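Local coordinates for AhlC (Aeromonas hydrophila, PDB 6H2E), which forms one component of AHL, a tripartite alpha-pore-forming toxin, captured here in its soluble, almost entirely helical state, at residues Gln35-Val40 with Asp111-Asp116; Gln68-Thr73 with Leu246-Phe251; Glu126-Ile131 with Gly192-Gln197; Gly133-Leu138 with Gly185-Ile190; Gly229-Asn234 with Thr252-Glu257. All coordinates share one frame; numbering follows the deposited sequence.

The five contacts sample a long rod of antiparallel helices. Contacts 3 and 4 adjoin on helices 78-150 and 166-236, their centres about 10 Å apart, and Ile190 of contact 4 packs on the backbone carbonyl of Leu127 of contact 3. Contacts 2 and 5 share helix 246-265 on the other side of the chain's centre, their centres about 11 Å apart, and Leu70 packs on Thr252 and Leu255. Between centres, contact 1, the most central, is about 22 Å from contact 3 and 37 Å from contact 5, and contacts 2 and 4 are farthest apart, about 76 Å. Contacts 2 to 5 border the third subunit; contacts 1 and 3 meet the second, and contact 4 does so through Ser136.

Contact 1. Residues Gln35-Val40 with Asp111-Asp116; sequences QNVGEV and DRITQD
Asn36 and Arg112 form an amide-guanidinium stack, flanked by apolar packing on Ile113, in a buried contact near the middle of the chain. It joins helix 28-71 to helix 78-150. The local axes approach to 10.7 Å and run nearly antiparallel at 162°. In the stack the two planes differ by only 24°, and Arg112 NH2 comes over the amide, 3.2 Å from Asn36 CG. Asn36 ND2 in turn lies 3.5 Å above the plane of the Arg112 guanidinium, displaced toward its rim. The geometry is that of overlapping flat groups, and no hydrogen bond crosses between the segments.

Asn36 reaches the opposite helix because its CG is anti to the backbone N (chi1 178°), which sends the amide across the gap. There ND2 is hydrogen-bonded to the carbonyl of Ala109, one turn before Ile113, and this bond fixes the rotation of the amide. Asn36 ND2 also presses on the side chain of Ile113, 3.2 Å from Ile113 CG1. Beyond it, Ile113 CD1 meets Val37 CG2 at 4.1 Å, the two side chains crossing at about a right angle. Glu39 OE1 stays 4.4 Å from Arg112 NH2, too far for a salt bridge but probably a favourable long-range attraction.

Phe207 of helix 166-236 touches both Val37 and Ile113, so a third helix completes the apolar side. A polar, stacked outer edge beside an apolar inner one is in keeping with an amphipathic antiparallel helical assembly, consistent with the elongated bundle of ClyA-like alpha-pore-forming toxins.

Contact 2. Residues Gln68-Thr73 with Leu246-Phe251; sequences QQLANT and LARLFF
Two successive bends in Arg248, at chi2 (69°) and chi3 (45°), swing its guanidinium across to the C-terminal end of helix 28-71, where it meets Leu70 and Asn72. The bent chain lays CD against the leucine, 3.4 Å from Leu70 CD2, before the head group passes on to the backbone. There Arg248 NH2 donates to Asn72 O at 3.0 Å, but the N-H...O angle of 123° makes this a weak bond. Leu70 O lies over one face of the guanidinium, 3.5 Å from Arg248 NH1. The cation therefore sits beside two carbonyls at the end of a helix, a location whose dipole should favour a positive charge. Glu245 gives the same NH2 a second, long and weak, ionic partner.

The rest of the contact is packing without hydrogen bonds. Leu70 CD2 also touches the ring-bearing carbon of Phe251, 3.8 Å from Phe251 CB, so this single methyl bridges two residues one turn apart. Gln69 approaches the phenyl ring obliquely: Gln69 CB is 3.8 Å from Phe251 CE2, and the amide of Gln69 is well tilted from the ring plane.

Around this junction, Leu81 of helix 78-150 and Val235 of helix 166-236 both pack on Phe251, and Phe76 of the connecting loop touches Gln69 and Arg248. Helix 246-265 is thus received among the ends of three long helices, while Leu163 of the third subunit packs against Arg248.

Contact 3. Residues Glu126-Ile131 with Gly192-Gln197; sequences ELQATI and GQIQRQ
Leu127 and Ile194 form the centre of this contact within the long antiparallel pair of helices 78-150 and 166-236, in the elongated bundle of this toxin component. Their CA atoms are the nearest across the segments, 6.9 Å apart, and the two side chains bury more surface here than their neighbours.

The apolar contacts come first. Leu127 CB rests on Ile194 CG1 at 3.8 Å. One turn along, Ile131 and Ile194 reach toward each other tip to tip, with Ile131 CG2 4.0 Å from Ile194 CD1. Ile131 holds CG1 between its backbone N and carbonyl carbon (chi1 67°), which leaves CG2 as the branch that faces Ile194.

The second kind of contact sets leucine methyls against glutamine amides. Leu127 CD1 lies 3.4 Å from Gln197 NE2, while Gln193 OE1 is nearest Leu127 CD2, at 3.6 Å. Both glutamines cross the leucine at about a right angle. Gln193 has its polar partner within its own helix, NE2 bonding to Gln189 OE1.

The polar links belong to subunit contacts or to single helices. Glu126 OE1 makes a salt bridge to Arg122 of the second subunit. Within the same helix, Thr130 OG1 donates to Glu126 O at 2.6 Å, with a C=O...O angle of 159° and the hydroxyl tilted 18° from the carbonyl plane.

Contact 4. Residues Gly133-Leu138 with Gly185-Ile190; sequences GLQSNL and GQVNQI
Leu134 packs on Val187, two residues along from Gly185, whose carbonyl oxygen is gripped by two donors: Gln189 N, 2.9 Å from Gly185 O in the ordinary helical pattern, and the side-chain amide of Gln8 of the third subunit. This pair of hydrogen bonds to one oxygen ties helix 166-236 to a neighbouring chain, whereas the meeting with helix 78-150 relies on other forces. The two local axes are 9.8 Å apart and antiparallel at 160°.

Leu134 is the hub. Its CB lies 3.9 Å from Val187 CG1, with Leu134 CA and Val187 CA 6.7 Å apart. The same methyl of Val187 is touched from another direction by the amide of Gln135, whose OE1 comes to 3.9 Å from Val187 CG1. Gln135 achieves this by turning sharply at chi2 (56°), which folds the amide back toward the facing helix. Leu134 CD1 lies 4.0 Å from Gln186 CB and 4.3 Å from Ile190 CG1. Leu134 and Gln186 cross at about a right angle, so the leucine lies across the glutamine, CD1 near its CB and CD2 near its amide.

Leu183, on the same helix as Val187, also touches both Leu134 and Leu138, extending the apolar seam by a further turn. Across these two segments there is neither a hydrogen bond nor an ion pair. The chemistry therefore implies an interface held by burial of aliphatic carbon, with glutamine amides and chain carbons lying against the methyls without bonding across, while directional bonds serve the individual helices and the subunit boundary.

Contact 5. Residues Gly229-Asn234 with Thr252-Glu257; sequences GGDIAN and TAALTE
Asp231 and Ala254 face each other where helices 166-236 and 246-265 run antiparallel, close enough (5.5 Å between Asp231 CA and Ala254 CA) to bring the two beta carbons, Asp231 CB and Ala254 CB, to 3.9 Å. The axes are only 8.7 Å apart, a spacing that the small side chains of Ala253 and Ala254 allow.

Asp231 places CG anti to its carbonyl carbon (chi1 -68°), and this lays the carboxylate against the backbone between Ala253 and Ala254. Asp231 OD2 lies 3.6 Å from Ala253 CB. Asp231 OD2 is also 3.3 Å from Ala254 N, but the angle is too poor for a hydrogen bond.

Ile232 fills the other flank. Its second torsion is folded (chi2 -48°), which puts Ile232 CD1 4.0 Å from Ala254 CB. Glu257 brings its CG methylene to 3.7 Å from Asp231 OD2. A bend at chi2 (-70°) then carries the carboxylate onward, leaving Glu257 OE2 4.6 Å from Asp231 OD2. The likely repulsion between these buried acids is presumably eased by Lys152 of the third subunit, which forms a salt bridge with Glu257 OE2.

Neighbouring helices pack around the pair. Val85 and Val88 of helix 78-150 pack on Ile232, Leu66 of helix 28-71 touches Ala254, and Leu156 of the third subunit meets Asp231 and Ala253.

Contact 1. Residues Gln35-Val40 with Asp111-Asp116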
# COMPACT_ATOMS: atom_id res chain seq x y z
N GLN B 35 18.66 7.43 -14.27
CA GLN B 35 19.95 8.10 -14.59
C GLN B 35 20.30 9.09 -13.47
O GLN B 35 21.48 9.15 -13.01
CB GLN B 35 19.93 8.76 -15.97
CG GLN B 35 19.71 7.78 -17.12
CD GLN B 35 20.61 6.56 -17.07
OE1 GLN B 35 21.80 6.63 -17.33
NE2 GLN B 35 20.03 5.42 -16.74
N ASN B 36 19.29 9.88 -13.09
CA ASN B 36 19.35 10.84 -11.95
C ASN B 36 19.90 10.14 -10.69
O ASN B 36 20.92 10.50 -10.12
CB ASN B 36 17.97 11.48 -11.76
CG ASN B 36 17.93 12.43 -10.58
OD1 ASN B 36 18.95 12.63 -9.94
ND2 ASN B 36 16.77 12.96 -10.26
N VAL B 37 19.27 9.03 -10.32
CA VAL B 37 19.72 8.25 -9.18
C VAL B 37 21.16 7.74 -9.41
O VAL B 37 21.98 7.75 -8.49
CB VAL B 37 18.70 7.13 -8.93
CG1 VAL B 37 19.30 5.84 -8.46
CG2 VAL B 37 17.58 7.59 -8.02
N GLY B 38 21.48 7.31 -10.63
CA GLY B 38 22.85 6.89 -11.00
C GLY B 38 23.88 7.98 -10.76
O GLY B 38 24.95 7.71 -10.22
N GLU B 39 23.52 9.23 -11.08
CA GLU B 39 24.43 10.35 -10.92
C GLU B 39 24.50 10.80 -9.46
O GLU B 39 25.55 11.28 -9.05
CB GLU B 39 24.01 11.54 -11.78
CG GLU B 39 24.28 11.34 -13.25
CD GLU B 39 23.50 12.28 -14.16
OE1 GLU B 39 22.58 13.00 -13.64
OE2 GLU B 39 23.81 12.29 -15.40
N VAL B 40 23.38 10.72 -8.73
CA VAL B 40 23.42 11.00 -7.30
C VAL B 40 24.45 10.10 -6.61
O VAL B 40 25.28 10.56 -5.86
CB VAL B 40 22.05 10.85 -6.62
CG1 VAL B 40 22.20 10.92 -5.10
CG2 VAL B 40 21.05 11.89 -7.08
N ASP B 111 14.13 17.05 -6.18
CA ASP B 111 12.95 17.71 -6.82
C ASP B 111 12.66 17.07 -8.17
O ASP B 111 11.51 16.90 -8.49
CB ASP B 111 13.12 19.23 -6.95
CG ASP B 111 13.06 19.97 -5.61
OD1 ASP B 111 12.65 19.34 -4.60
OD2 ASP B 111 13.45 21.18 -5.55
N ARG B 112 13.68 16.70 -8.95
CA ARG B 112 13.41 16.04 -10.26
C ARG B 112 12.91 14.61 -10.07
O ARG B 112 12.25 14.06 -10.97
CB ARG B 112 14.64 16.04 -11.17
CG ARG B 112 15.12 17.45 -11.51
CD ARG B 112 16.55 17.57 -12.06
NE ARG B 112 17.08 16.30 -12.54
CZ ARG B 112 18.27 15.78 -12.22
NH1 ARG B 112 19.11 16.43 -11.42
NH2 ARG B 112 18.62 14.61 -12.75
N ILE B 113 13.22 13.98 -8.93
CA ILE B 113 12.67 12.63 -8.70
C ILE B 113 11.18 12.73 -8.39
O ILE B 113 10.37 11.91 -8.87
CB ILE B 113 13.41 11.85 -7.60
CG1 ILE B 113 14.88 11.67 -7.96
CG2 ILE B 113 12.78 10.48 -7.35
CD1 ILE B 113 15.68 11.01 -6.84
N THR B 114 10.82 13.71 -7.56
CA THR B 114 9.43 13.99 -7.26
C THR B 114 8.66 14.19 -8.59
O THR B 114 7.77 13.45 -8.87
CB THR B 114 9.32 15.21 -6.33
OG1 THR B 114 10.20 14.95 -5.22
CG2 THR B 114 7.92 15.49 -5.83
N GLN B 115 9.12 15.09 -9.46
CA GLN B 115 8.39 15.48 -10.70
C GLN B 115 8.21 14.24 -11.57
O GLN B 115 7.13 13.92 -11.95
CB GLN B 115 9.07 16.64 -11.44
CG GLN B 115 8.96 18.00 -10.74
CD GLN B 115 7.52 18.38 -10.44
OE1 GLN B 115 7.22 18.99 -9.43
NE2 GLN B 115 6.60 17.99 -11.31
N ASP B 116 9.27 13.48 -11.78
CA ASP B 116 9.20 12.33 -12.65
C ASP B 116 8.25 11.28 -12.04
O ASP B 116 7.49 10.59 -12.76
CB ASP B 116 10.61 11.85 -12.99
CG ASP B 116 11.32 12.67 -14.08
OD1 ASP B 116 10.80 12.70 -15.24
OD2 ASP B 116 12.39 13.28 -13.77

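Contact 2. Residues Gln68-Thr73 with Leu246-Phe251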
# COMPACT_ATOMS: atom_id res chain seq x y z
N GLN B 68 40.66 26.63 24.43
CA GLN B 68 41.87 27.29 24.88
C GLN B 68 41.60 28.78 25.08
O GLN B 68 42.12 29.36 26.05
CB GLN B 68 43.01 26.94 23.93
CG GLN B 68 43.28 25.45 24.03
CD GLN B 68 44.45 25.01 23.20
OE1 GLN B 68 44.82 25.67 22.22
NE2 GLN B 68 45.03 23.89 23.60
N GLN B 69 40.72 29.37 24.26
CA GLN B 69 40.22 30.71 24.60
C GLN B 69 39.54 30.70 25.98
O GLN B 69 39.75 31.58 26.79
CB GLN B 69 39.26 31.23 23.53
CG GLN B 69 39.95 31.66 22.24
CD GLN B 69 40.90 32.82 22.41
OE1 GLN B 69 40.73 33.67 23.28
NE2 GLN B 69 41.89 32.91 21.53
N LEU B 70 38.75 29.68 26.29
CA LEU B 70 38.02 29.70 27.53
C LEU B 70 38.92 29.35 28.74
O LEU B 70 38.58 29.71 29.88
CB LEU B 70 36.83 28.75 27.43
CG LEU B 70 35.69 29.20 26.50
CD1 LEU B 70 34.72 28.08 26.25
CD2 LEU B 70 34.91 30.35 27.08
N ALA B 71 40.04 28.66 28.53
CA ALA B 71 40.90 28.25 29.67
C ALA B 71 41.73 29.45 30.16
O ALA B 71 42.32 29.40 31.21
CB ALA B 71 41.77 27.08 29.30
N ASN B 72 41.72 30.54 29.38
CA ASN B 72 42.28 31.84 29.73
C ASN B 72 41.56 32.44 30.95
O ASN B 72 40.32 32.55 30.96
CB ASN B 72 42.21 32.78 28.51
CG ASN B 72 42.92 34.10 28.74
OD1 ASN B 72 42.96 34.61 29.85
ND2 ASN B 72 43.50 34.64 27.68
N THR B 73 42.34 32.83 31.96
CA THR B 73 41.84 33.43 33.24
C THR B 73 42.02 34.95 33.26
O THR B 73 41.28 35.62 33.93
CB THR B 73 42.55 32.86 34.47
OG1 THR B 73 43.93 32.71 34.13
CG2 THR B 73 41.98 31.53 34.95
N LEU B 246 32.33 39.97 27.37
CA LEU B 246 31.19 39.36 26.67
C LEU B 246 31.66 38.16 25.81
O LEU B 246 30.90 37.23 25.60
CB LEU B 246 30.49 40.41 25.80
CG LEU B 246 29.30 41.11 26.46
CD1 LEU B 246 28.60 42.03 25.45
CD2 LEU B 246 28.32 40.10 27.04
N ALA B 247 32.88 38.25 25.27
CA ALA B 247 33.65 37.15 24.66
C ALA B 247 33.42 35.81 25.37
O ALA B 247 33.10 34.84 24.73
CB ALA B 247 35.10 37.50 24.62
N ARG B 248 33.50 35.75 26.70
CA ARG B 248 33.31 34.46 27.39
C ARG B 248 31.98 33.82 26.98
O ARG B 248 31.88 32.58 26.79
CB ARG B 248 33.41 34.67 28.90
CG ARG B 248 33.21 33.43 29.77
CD ARG B 248 34.32 32.43 29.67
NE ARG B 248 35.60 33.13 29.72
CZ ARG B 248 36.52 32.96 30.65
NH1 ARG B 248 36.40 31.96 31.50
NH2 ARG B 248 37.58 33.76 30.68
N LEU B 249 30.93 34.64 26.90
CA LEU B 249 29.54 34.15 26.71
C LEU B 249 29.41 33.60 25.29
O LEU B 249 28.92 32.52 25.09
CB LEU B 249 28.56 35.29 27.00
CG LEU B 249 27.05 34.99 26.91
CD1 LEU B 249 26.57 34.23 28.15
CD2 LEU B 249 26.27 36.30 26.78
N PHE B 250 29.88 34.38 24.31
CA PHE B 250 29.72 34.04 22.92
C PHE B 250 30.69 32.90 22.55
O PHE B 250 30.38 32.10 21.65
CB PHE B 250 29.82 35.30 22.06
CG PHE B 250 28.62 36.20 22.27
CD1 PHE B 250 27.35 35.75 21.96
CD2 PHE B 250 28.76 37.48 22.79
CE1 PHE B 250 26.23 36.56 22.16
CE2 PHE B 250 27.64 38.28 23.00
CZ PHE B 250 26.38 37.81 22.70
N PHE B 251 31.81 32.78 23.26
CA PHE B 251 32.65 31.62 23.06
C PHE B 251 32.00 30.39 23.68
O PHE B 251 32.10 29.32 23.13
CB PHE B 251 34.05 31.78 23.64
CG PHE B 251 34.95 32.71 22.88
CD1 PHE B 251 34.71 33.03 21.56
CD2 PHE B 251 36.05 33.27 23.50
CE1 PHE B 251 35.56 33.86 20.86
CE2 PHE B 251 36.90 34.12 22.81
CZ PHE B 251 36.66 34.40 21.48

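Contact 3. Residues Glu126-Ile131 with Gly192-Gln197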
# COMPACT_ATOMS: atom_id res chain seq x y z
N GLU B 126 -3.85 6.42 -16.03
CA GLU B 126 -4.31 6.18 -17.41
C GLU B 126 -4.25 4.69 -17.76
O GLU B 126 -5.01 4.19 -18.65
CB GLU B 126 -3.56 7.07 -18.38
CG GLU B 126 -4.42 7.54 -19.55
CD GLU B 126 -5.65 8.36 -19.17
OE1 GLU B 126 -5.54 9.21 -18.25
OE2 GLU B 126 -6.74 8.13 -19.80
N LEU B 127 -3.40 3.94 -17.07
CA LEU B 127 -3.36 2.51 -17.36
C LEU B 127 -4.60 1.84 -16.75
O LEU B 127 -5.12 0.90 -17.31
CB LEU B 127 -2.04 1.91 -16.87
CG LEU B 127 -0.84 2.17 -17.80
CD1 LEU B 127 0.46 1.70 -17.16
CD2 LEU B 127 -1.01 1.49 -19.15
N GLN B 128 -5.12 2.40 -15.65
CA GLN B 128 -6.32 1.88 -15.01
C GLN B 128 -7.58 2.32 -15.77
O GLN B 128 -8.52 1.60 -15.86
CB GLN B 128 -6.39 2.28 -13.54
CG GLN B 128 -5.86 1.20 -12.62
CD GLN B 128 -5.17 1.74 -11.39
OE1 GLN B 128 -5.16 2.94 -11.14
NE2 GLN B 128 -4.57 0.84 -10.64
N ALA B 129 -7.58 3.53 -16.31
CA ALA B 129 -8.65 3.92 -17.16
C ALA B 129 -8.70 2.96 -18.34
O ALA B 129 -9.78 2.65 -18.82
CB ALA B 129 -8.49 5.35 -17.61
N THR B 130 -7.54 2.48 -18.79
CA THR B 130 -7.53 1.64 -19.97
C THR B 130 -7.99 0.21 -19.66
O THR B 130 -8.74 -0.41 -20.46
CB THR B 130 -6.17 1.63 -20.66
OG1 THR B 130 -5.71 2.96 -20.85
CG2 THR B 130 -6.24 0.87 -21.96
N ILE B 131 -7.56 -0.36 -18.53
CA ILE B 131 -8.01 -1.69 -18.16
C ILE B 131 -9.53 -1.66 -18.03
O ILE B 131 -10.20 -2.53 -18.51
CB ILE B 131 -7.34 -2.25 -16.88
CG1 ILE B 131 -7.74 -1.50 -15.61
CG2 ILE B 131 -5.84 -2.33 -17.04
CD1 ILE B 131 -7.17 -2.11 -14.33
N GLY B 192 0.22 -6.46 -15.71
CA GLY B 192 1.66 -6.64 -15.68
C GLY B 192 2.38 -5.30 -15.64
O GLY B 192 3.25 -5.08 -14.79
N GLN B 193 2.00 -4.37 -16.51
CA GLN B 193 2.75 -3.13 -16.57
C GLN B 193 2.47 -2.28 -15.33
O GLN B 193 3.35 -1.57 -14.87
CB GLN B 193 2.37 -2.28 -17.77
CG GLN B 193 2.71 -2.87 -19.11
CD GLN B 193 1.87 -2.19 -20.16
OE1 GLN B 193 1.36 -1.09 -19.95
NE2 GLN B 193 1.68 -2.84 -21.30
N ILE B 194 1.23 -2.31 -14.84
CA ILE B 194 0.80 -1.58 -13.65
C ILE B 194 1.60 -2.06 -12.43
O ILE B 194 2.05 -1.21 -11.61
CB ILE B 194 -0.72 -1.78 -13.47
CG1 ILE B 194 -1.49 -0.92 -14.47
CG2 ILE B 194 -1.19 -1.50 -12.04
CD1 ILE B 194 -2.94 -1.24 -14.45
N GLN B 195 1.76 -3.39 -12.33
CA GLN B 195 2.42 -4.05 -11.22
C GLN B 195 3.91 -3.67 -11.23
O GLN B 195 4.43 -3.27 -10.22
CB GLN B 195 2.18 -5.56 -11.29
CG GLN B 195 2.91 -6.35 -10.22
CD GLN B 195 2.65 -7.83 -10.39
OE1 GLN B 195 1.81 -8.41 -9.69
NE2 GLN B 195 3.33 -8.44 -11.35
N ARG B 196 4.54 -3.68 -12.42
CA ARG B 196 5.92 -3.23 -12.57
C ARG B 196 6.02 -1.77 -12.12
O ARG B 196 6.92 -1.37 -11.43
CB ARG B 196 6.43 -3.39 -14.01
CG ARG B 196 7.24 -4.66 -14.29
CD ARG B 196 7.74 -4.74 -15.75
NE ARG B 196 6.72 -5.18 -16.71
CZ ARG B 196 6.29 -4.50 -17.80
NH1 ARG B 196 6.57 -3.21 -17.99
NH2 ARG B 196 5.58 -5.14 -18.71
N GLN B 197 5.08 -0.93 -12.54
CA GLN B 197 5.21 0.49 -12.22
C GLN B 197 5.06 0.75 -10.72
O GLN B 197 5.69 1.67 -10.18
CB GLN B 197 4.23 1.31 -13.05
CG GLN B 197 4.86 1.66 -14.38
CD GLN B 197 3.89 1.99 -15.49
OE1 GLN B 197 4.05 1.54 -16.63
NE2 GLN B 197 2.92 2.82 -15.15

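Contact 4. Residues Gly133-Leu138 with Gly185-Ile190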
# COMPACT_ATOMS: atom_id res chain seq x y z
N GLY B 133 -11.79 0.10 -19.60
CA GLY B 133 -12.39 0.08 -20.93
C GLY B 133 -12.39 -1.33 -21.51
O GLY B 133 -13.43 -1.81 -21.97
N LEU B 134 -11.22 -1.98 -21.49
CA LEU B 134 -11.04 -3.32 -22.06
C LEU B 134 -11.96 -4.29 -21.32
O LEU B 134 -12.58 -5.21 -21.91
CB LEU B 134 -9.59 -3.76 -21.91
CG LEU B 134 -8.56 -2.98 -22.72
CD1 LEU B 134 -7.15 -3.36 -22.29
CD2 LEU B 134 -8.74 -3.21 -24.21
N GLN B 135 -12.01 -4.10 -20.01
CA GLN B 135 -12.77 -4.94 -19.12
C GLN B 135 -14.23 -4.89 -19.55
O GLN B 135 -14.88 -5.92 -19.53
CB GLN B 135 -12.59 -4.50 -17.66
CG GLN B 135 -13.03 -5.57 -16.66
CD GLN B 135 -12.30 -6.89 -16.87
OE1 GLN B 135 -11.08 -6.97 -16.82
NE2 GLN B 135 -13.06 -7.94 -17.08
N SER B 136 -14.69 -3.71 -19.99
CA SER B 136 -16.03 -3.51 -20.51
C SER B 136 -16.16 -4.12 -21.90
O SER B 136 -17.19 -4.66 -22.21
CB SER B 136 -16.44 -2.05 -20.52
OG SER B 136 -16.87 -1.65 -19.22
N ASN B 137 -15.13 -3.99 -22.73
CA ASN B 137 -15.16 -4.59 -24.05
C ASN B 137 -15.25 -6.12 -23.92
O ASN B 137 -15.62 -6.78 -24.87
CB ASN B 137 -13.95 -4.22 -24.92
CG ASN B 137 -13.90 -2.76 -25.36
OD1 ASN B 137 -14.55 -1.89 -24.78
ND2 ASN B 137 -13.10 -2.47 -26.37
N LEU B 138 -14.92 -6.65 -22.74
CA LEU B 138 -14.83 -8.09 -22.47
C LEU B 138 -16.07 -8.55 -21.70
O LEU B 138 -16.69 -9.52 -22.10
CB LEU B 138 -13.53 -8.34 -21.70
CG LEU B 138 -13.33 -9.73 -21.10
CD1 LEU B 138 -13.42 -10.80 -22.17
CD2 LEU B 138 -11.99 -9.81 -20.38
N GLY B 185 -5.83 -11.46 -22.75
CA GLY B 185 -4.43 -11.15 -22.99
C GLY B 185 -4.11 -9.68 -22.72
O GLY B 185 -3.17 -9.40 -22.01
N GLN B 186 -4.90 -8.77 -23.28
CA GLN B 186 -4.65 -7.35 -23.20
C GLN B 186 -4.77 -6.87 -21.74
O GLN B 186 -3.97 -6.06 -21.30
CB GLN B 186 -5.59 -6.56 -24.12
CG GLN B 186 -5.14 -6.49 -25.58
CD GLN B 186 -6.30 -6.41 -26.55
OE1 GLN B 186 -6.78 -7.44 -27.04
NE2 GLN B 186 -6.77 -5.21 -26.83
N VAL B 187 -5.78 -7.34 -21.01
CA VAL B 187 -5.97 -6.91 -19.62
C VAL B 187 -4.78 -7.37 -18.76
O VAL B 187 -4.30 -6.59 -17.93
CB VAL B 187 -7.31 -7.37 -19.00
CG1 VAL B 187 -8.50 -6.83 -19.77
CG2 VAL B 187 -7.42 -8.88 -18.84
N ASN B 188 -4.33 -8.61 -18.98
CA ASN B 188 -3.25 -9.23 -18.21
C ASN B 188 -1.93 -8.51 -18.54
O ASN B 188 -1.13 -8.17 -17.65
CB ASN B 188 -3.22 -10.75 -18.42
CG ASN B 188 -2.36 -11.46 -17.39
OD1 ASN B 188 -1.27 -11.93 -17.72
ND2 ASN B 188 -2.83 -11.54 -16.15
N GLN B 189 -1.72 -8.23 -19.82
CA GLN B 189 -0.59 -7.38 -20.27
C GLN B 189 -0.55 -6.11 -19.41
O GLN B 189 0.42 -5.84 -18.70
CB GLN B 189 -0.76 -7.08 -21.77
CG GLN B 189 0.24 -6.08 -22.37
CD GLN B 189 1.68 -6.48 -22.16
OE1 GLN B 189 2.46 -5.75 -21.56
NE2 GLN B 189 2.03 -7.66 -22.65
N ILE B 190 -1.62 -5.31 -19.49
CA ILE B 190 -1.65 -3.99 -18.87
C ILE B 190 -1.46 -4.08 -17.35
O ILE B 190 -0.89 -3.15 -16.76
CB ILE B 190 -2.95 -3.25 -19.23
CG1 ILE B 190 -3.11 -2.96 -20.73
CG2 ILE B 190 -3.09 -1.98 -18.41
CD1 ILE B 190 -1.81 -2.76 -21.50

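Contact 5. Residues Gly229-Asn234 with Thr252-Glu257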
# COMPACT_ATOMS: atom_id res chain seq x y z
N GLY B 229 28.24 31.17 13.26
CA GLY B 229 28.69 32.43 12.64
C GLY B 229 28.21 33.64 13.44
O GLY B 229 28.98 34.58 13.66
N GLY B 230 26.93 33.59 13.85
CA GLY B 230 26.27 34.59 14.69
C GLY B 230 26.95 34.78 16.04
O GLY B 230 27.09 35.91 16.51
N ASP B 231 27.39 33.69 16.67
CA ASP B 231 28.09 33.76 17.96
C ASP B 231 29.46 34.44 17.81
O ASP B 231 29.82 35.38 18.55
CB ASP B 231 28.24 32.38 18.59
CG ASP B 231 26.93 31.76 19.04
OD1 ASP B 231 25.98 32.53 19.33
OD2 ASP B 231 26.86 30.51 19.11
N ILE B 232 30.23 33.97 16.83
CA ILE B 232 31.54 34.57 16.54
C ILE B 232 31.40 36.08 16.23
O ILE B 232 32.12 36.89 16.82
CB ILE B 232 32.19 33.78 15.39
CG1 ILE B 232 32.54 32.36 15.85
CG2 ILE B 232 33.38 34.49 14.78
CD1 ILE B 232 33.26 32.28 17.17
N ALA B 233 30.48 36.46 15.33
CA ALA B 233 30.34 37.89 14.89
C ALA B 233 30.10 38.79 16.12
O ALA B 233 30.73 39.82 16.24
CB ALA B 233 29.22 38.05 13.88
N ASN B 234 29.24 38.34 17.04
CA ASN B 234 28.99 38.97 18.34
C ASN B 234 30.22 39.05 19.25
O ASN B 234 30.07 39.26 20.45
CB ASN B 234 27.92 38.23 19.15
CG ASN B 234 26.53 38.64 18.73
OD1 ASN B 234 26.37 39.63 18.03
ND2 ASN B 234 25.54 37.87 19.15
N THR B 252 31.35 30.53 24.82
CA THR B 252 30.71 29.35 25.38
C THR B 252 29.61 28.88 24.43
O THR B 252 29.46 27.67 24.21
CB THR B 252 30.22 29.60 26.81
OG1 THR B 252 31.32 30.19 27.49
CG2 THR B 252 29.79 28.33 27.50
N ALA B 253 28.89 29.82 23.80
CA ALA B 253 27.77 29.47 22.93
C ALA B 253 28.28 28.86 21.62
O ALA B 253 27.75 27.84 21.14
CB ALA B 253 26.92 30.67 22.67
N ALA B 254 29.29 29.50 21.03
CA ALA B 254 29.90 28.97 19.84
C ALA B 254 30.35 27.52 20.08
O ALA B 254 30.05 26.62 19.29
CB ALA B 254 31.05 29.84 19.42
N LEU B 255 30.98 27.28 21.22
CA LEU B 255 31.45 25.95 21.53
C LEU B 255 30.28 24.93 21.59
O LEU B 255 30.43 23.73 21.20
CB LEU B 255 32.27 26.03 22.81
CG LEU B 255 32.75 24.71 23.40
CD1 LEU B 255 33.66 23.99 22.42
CD2 LEU B 255 33.50 24.97 24.70
N THR B 256 29.09 25.33 22.01
CA THR B 256 27.94 24.39 21.93
C THR B 256 27.60 24.05 20.48
O THR B 256 27.16 22.94 20.19
CB THR B 256 26.68 24.93 22.60
OG1 THR B 256 26.29 26.09 21.86
CG2 THR B 256 26.90 25.24 24.06
N GLU B 257 27.76 25.02 19.57
CA GLU B 257 27.37 24.81 18.18
C GLU B 257 28.39 23.89 17.51
O GLU B 257 28.09 22.98 16.73
CB GLU B 257 27.18 26.16 17.48
CG GLU B 257 26.07 27.02 18.11
CD GLU B 257 24.62 26.56 17.92
OE1 GLU B 257 24.38 25.49 17.30
OE2 GLU B 257 23.72 27.28 18.39